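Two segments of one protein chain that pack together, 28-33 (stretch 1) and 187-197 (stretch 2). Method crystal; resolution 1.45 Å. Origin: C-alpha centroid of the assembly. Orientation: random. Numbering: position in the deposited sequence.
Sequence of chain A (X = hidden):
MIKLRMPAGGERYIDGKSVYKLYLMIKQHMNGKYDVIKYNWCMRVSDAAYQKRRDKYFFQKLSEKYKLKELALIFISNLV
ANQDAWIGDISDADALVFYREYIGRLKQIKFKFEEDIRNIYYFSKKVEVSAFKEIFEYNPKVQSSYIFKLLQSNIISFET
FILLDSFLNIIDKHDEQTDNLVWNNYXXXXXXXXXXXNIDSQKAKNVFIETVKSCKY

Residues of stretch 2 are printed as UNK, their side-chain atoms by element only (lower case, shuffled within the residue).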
# COMPACT_ATOMS: atom_id res chain seq x y z
N GLN A 28 2.00 -6.49 11.42
CA GLN A 28 1.14 -5.87 12.41
C GLN A 28 0.82 -4.43 12.02
O GLN A 28 -0.28 -3.94 12.24
CB GLN A 28 1.80 -5.94 13.79
CG GLN A 28 1.85 -7.37 14.32
CD GLN A 28 2.71 -7.51 15.55
OE1 GLN A 28 3.08 -8.63 15.94
NE2 GLN A 28 3.05 -6.39 16.18
N HIS A 29 1.79 -3.76 11.42
CA HIS A 29 1.60 -2.38 10.99
C HIS A 29 0.50 -2.35 9.92
O HIS A 29 -0.41 -1.52 9.99
CB HIS A 29 2.90 -1.83 10.40
CG HIS A 29 2.75 -0.45 9.82
ND1 HIS A 29 3.11 0.68 10.52
CD2 HIS A 29 2.28 -0.03 8.63
CE1 HIS A 29 2.86 1.74 9.77
NE2 HIS A 29 2.36 1.34 8.62
N MET A 30 0.58 -3.25 8.96
CA MET A 30 -0.40 -3.31 7.88
C MET A 30 -1.79 -3.74 8.34
O MET A 30 -2.77 -3.60 7.59
CB MET A 30 0.11 -4.22 6.76
CG MET A 30 1.29 -3.63 5.99
SD MET A 30 1.01 -1.95 5.35
CE MET A 30 -0.55 -2.19 4.51
N ASN A 31 -1.88 -4.25 9.57
CA ASN A 31 -3.15 -4.68 10.16
C ASN A 31 -3.65 -3.61 11.13
O ASN A 31 -4.68 -3.78 11.78
CB ASN A 31 -2.96 -5.98 10.95
CG ASN A 31 -3.01 -7.21 10.06
OD1 ASN A 31 -2.46 -8.26 10.42
ND2 ASN A 31 -3.67 -7.09 8.92
N GLY A 32 -2.90 -2.51 11.23
CA GLY A 32 -3.27 -1.41 12.11
C GLY A 32 -3.04 -1.72 13.58
O GLY A 32 -3.68 -1.13 14.45
N LYS A 33 -2.13 -2.64 13.87
CA LYS A 33 -1.84 -3.04 15.25
C LYS A 33 -0.52 -2.48 15.76
O LYS A 33 -0.21 -2.59 16.95
CB LYS A 33 -1.81 -4.57 15.34
CG LYS A 33 -3.18 -5.20 15.22
CD LYS A 33 -3.09 -6.71 15.34
CE LYS A 33 -3.73 -7.39 14.14
NZ LYS A 33 -4.05 -8.82 14.44
N UNK A 187 -9.47 0.17 4.09
CA UNK A 187 -9.04 1.39 4.75
C UNK A 187 -7.91 1.16 5.76
O UNK A 187 -7.03 2.00 5.92
c UNK A 187 -10.22 2.06 5.45
o UNK A 187 -9.87 3.38 5.83
N UNK A 188 -7.95 0.01 6.43
CA UNK A 188 -6.91 -0.30 7.39
C UNK A 188 -5.58 -0.36 6.63
O UNK A 188 -4.59 0.23 7.07
c UNK A 188 -5.91 -2.14 8.82
c UNK A 188 -8.86 -2.83 9.59
c UNK A 188 -7.17 -1.66 8.08
c UNK A 188 -8.33 -1.51 9.07
N UNK A 189 -5.55 -1.04 5.49
CA UNK A 189 -4.33 -1.15 4.70
C UNK A 189 -3.94 0.19 4.10
O UNK A 189 -2.77 0.56 4.07
n UNK A 189 -5.59 -6.08 3.60
c UNK A 189 -4.52 -5.86 4.62
c UNK A 189 -5.10 -3.50 3.99
c UNK A 189 -4.50 -2.17 3.57
c UNK A 189 -4.05 -4.42 4.60
N UNK A 190 -4.94 0.93 3.61
CA UNK A 190 -4.67 2.23 3.01
C UNK A 190 -4.02 3.19 4.01
O UNK A 190 -3.03 3.86 3.70
c UNK A 190 -5.63 2.69 0.00
c UNK A 190 -6.47 2.20 1.17
c UNK A 190 -5.97 2.83 2.47
c UNK A 190 -7.94 2.57 0.96
N UNK A 191 -4.57 3.27 5.21
CA UNK A 191 -4.01 4.16 6.21
C UNK A 191 -2.63 3.69 6.66
O UNK A 191 -1.73 4.50 6.88
c UNK A 191 -7.59 4.45 9.12
n UNK A 191 -8.66 3.75 8.36
c UNK A 191 -4.96 4.27 7.40
c UNK A 191 -6.25 5.02 7.07
c UNK A 191 -6.93 5.56 8.33
N UNK A 192 -2.46 2.38 6.79
CA UNK A 192 -1.17 1.84 7.21
C UNK A 192 -0.09 2.16 6.18
O UNK A 192 1.00 2.62 6.53
c UNK A 192 -1.27 0.33 7.42
N UNK A 193 -0.40 1.93 4.90
CA UNK A 193 0.55 2.20 3.82
C UNK A 193 0.81 3.71 3.72
O UNK A 193 1.92 4.15 3.45
c UNK A 193 2.79 1.22 -0.77
c UNK A 193 0.98 1.51 1.36
c UNK A 193 0.53 1.39 0.05
c UNK A 193 -0.01 1.67 2.50
o UNK A 193 3.66 1.09 -1.83
c UNK A 193 1.43 1.25 -1.01
c UNK A 193 2.37 1.48 1.59
c UNK A 193 3.27 1.33 0.53
N UNK A 194 -0.23 4.51 3.96
CA UNK A 194 -0.08 5.95 3.90
C UNK A 194 0.95 6.44 4.92
O UNK A 194 1.66 7.42 4.68
n UNK A 194 -5.41 9.73 4.85
c UNK A 194 -1.45 6.63 4.13
n UNK A 194 -5.29 8.66 6.88
c UNK A 194 -2.85 8.74 4.13
c UNK A 194 -4.75 8.96 5.71
c UNK A 194 -1.43 8.16 4.11
n UNK A 194 -3.55 8.48 5.39
N UNK A 195 1.04 5.76 6.06
CA UNK A 195 2.00 6.14 7.10
C UNK A 195 3.45 5.97 6.66
O UNK A 195 4.32 6.75 7.06
c UNK A 195 0.38 5.01 10.46
c UNK A 195 1.75 5.32 8.37
c UNK A 195 -0.82 5.52 11.24
c UNK A 195 0.51 5.75 9.14
n UNK A 195 -0.46 5.87 12.65
N UNK A 196 3.72 4.96 5.85
CA UNK A 196 5.10 4.74 5.41
C UNK A 196 5.42 5.43 4.08
O UNK A 196 6.57 5.43 3.64
c UNK A 196 5.49 2.63 6.70
c UNK A 196 4.73 1.05 4.22
c UNK A 196 4.38 2.51 4.48
c UNK A 196 5.43 3.24 5.31
N UNK A 197 4.42 6.02 3.44
CA UNK A 197 4.65 6.71 2.18
C UNK A 197 4.88 8.19 2.42
O UNK A 197 4.10 8.85 3.10
c UNK A 197 3.30 5.20 0.50
c UNK A 197 3.45 6.54 1.24
c UNK A 197 1.98 5.19 -0.24
c UNK A 197 4.47 5.00 -0.46

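Position 187 carries one carbon followed by one oxygen and lies out of reach of stretch 1; this is a serine, Ser187. Position 188 has four carbons, forked at the first, with one arm two carbons long. It points toward the other segment, and the single-carbon arm lies against the backbone there. The beta-branched pattern identifies Ile188, whose CG2 is 3.6 Å from Asn31 C and 3.7 Å from Met30 O.

At 189, four carbons in a row end in nitrogen; the third carbon lies against the Met30 carbonyl, and CB is 4.1 Å from Met30 CE. This is Lys189, whose CD is 3.4 Å from Met30 O. Position 190 has four carbons forked at the second and points away from stretch 1, as Leu190. Position 191, again four carbons and a terminal nitrogen, makes no contact across and is Lys191; it folds back along its own helix, NZ forming a weak hydrogen bond of 2.8 Å to Ser187 OG.

A single carbon is all that position 192 bears, and it points toward stretch 1, 3.8 Å from both Met30 CA and Met30 SD. This is Ala192, and its small side chain accompanies a close approach of the backbones, with Met30 CA and Ala192 CA 5.3 Å apart.

Position 193 has one carbon and a six-carbon ring bearing an oxygen; its CB is 4.4 Å from Met30 CE, while the end of the side chain leads away. It is Tyr193. At 194, three carbons, a nitrogen and a carbon carrying two more nitrogens point away and give Arg194. Position 195 has four carbons in a row and a nitrogen; its CB sits 4.0 Å from His29 CE1, at the edge of the ring, before the chain turns away, as Lys195. Position 196 repeats the four carbons forked at the first, its one-carbon arm near His29, so it is Ile196, with CG2 3.9 Å from His29 NE2. Position 197, four carbons forked at the second and out of reach, is Leu197.

The contact joins apolar packing to one directional bond. Met30 lies over Ala192, and His29 NE2 donates a hydrogen bond to Ala192 O (2.8 Å, 158°), near the plane of the imidazole. Gly32 is the first residue to leave helical phi/psi and forms a Schellman motif, with Gly32 N bonded to His29 O (3.0 Å) and Lys33 N to Gln28 O (2.8 Å). Its positive phi favours glycine; an ideal CB there would lie a tight 3.5 Å from Ile188 CG2. The packing has a polar cost, because Met30 O is buried against Ile188 and Lys189 without a hydrogen-bonding partner.

Stretch 2, residues 187-197: SIKLKAYRKIL
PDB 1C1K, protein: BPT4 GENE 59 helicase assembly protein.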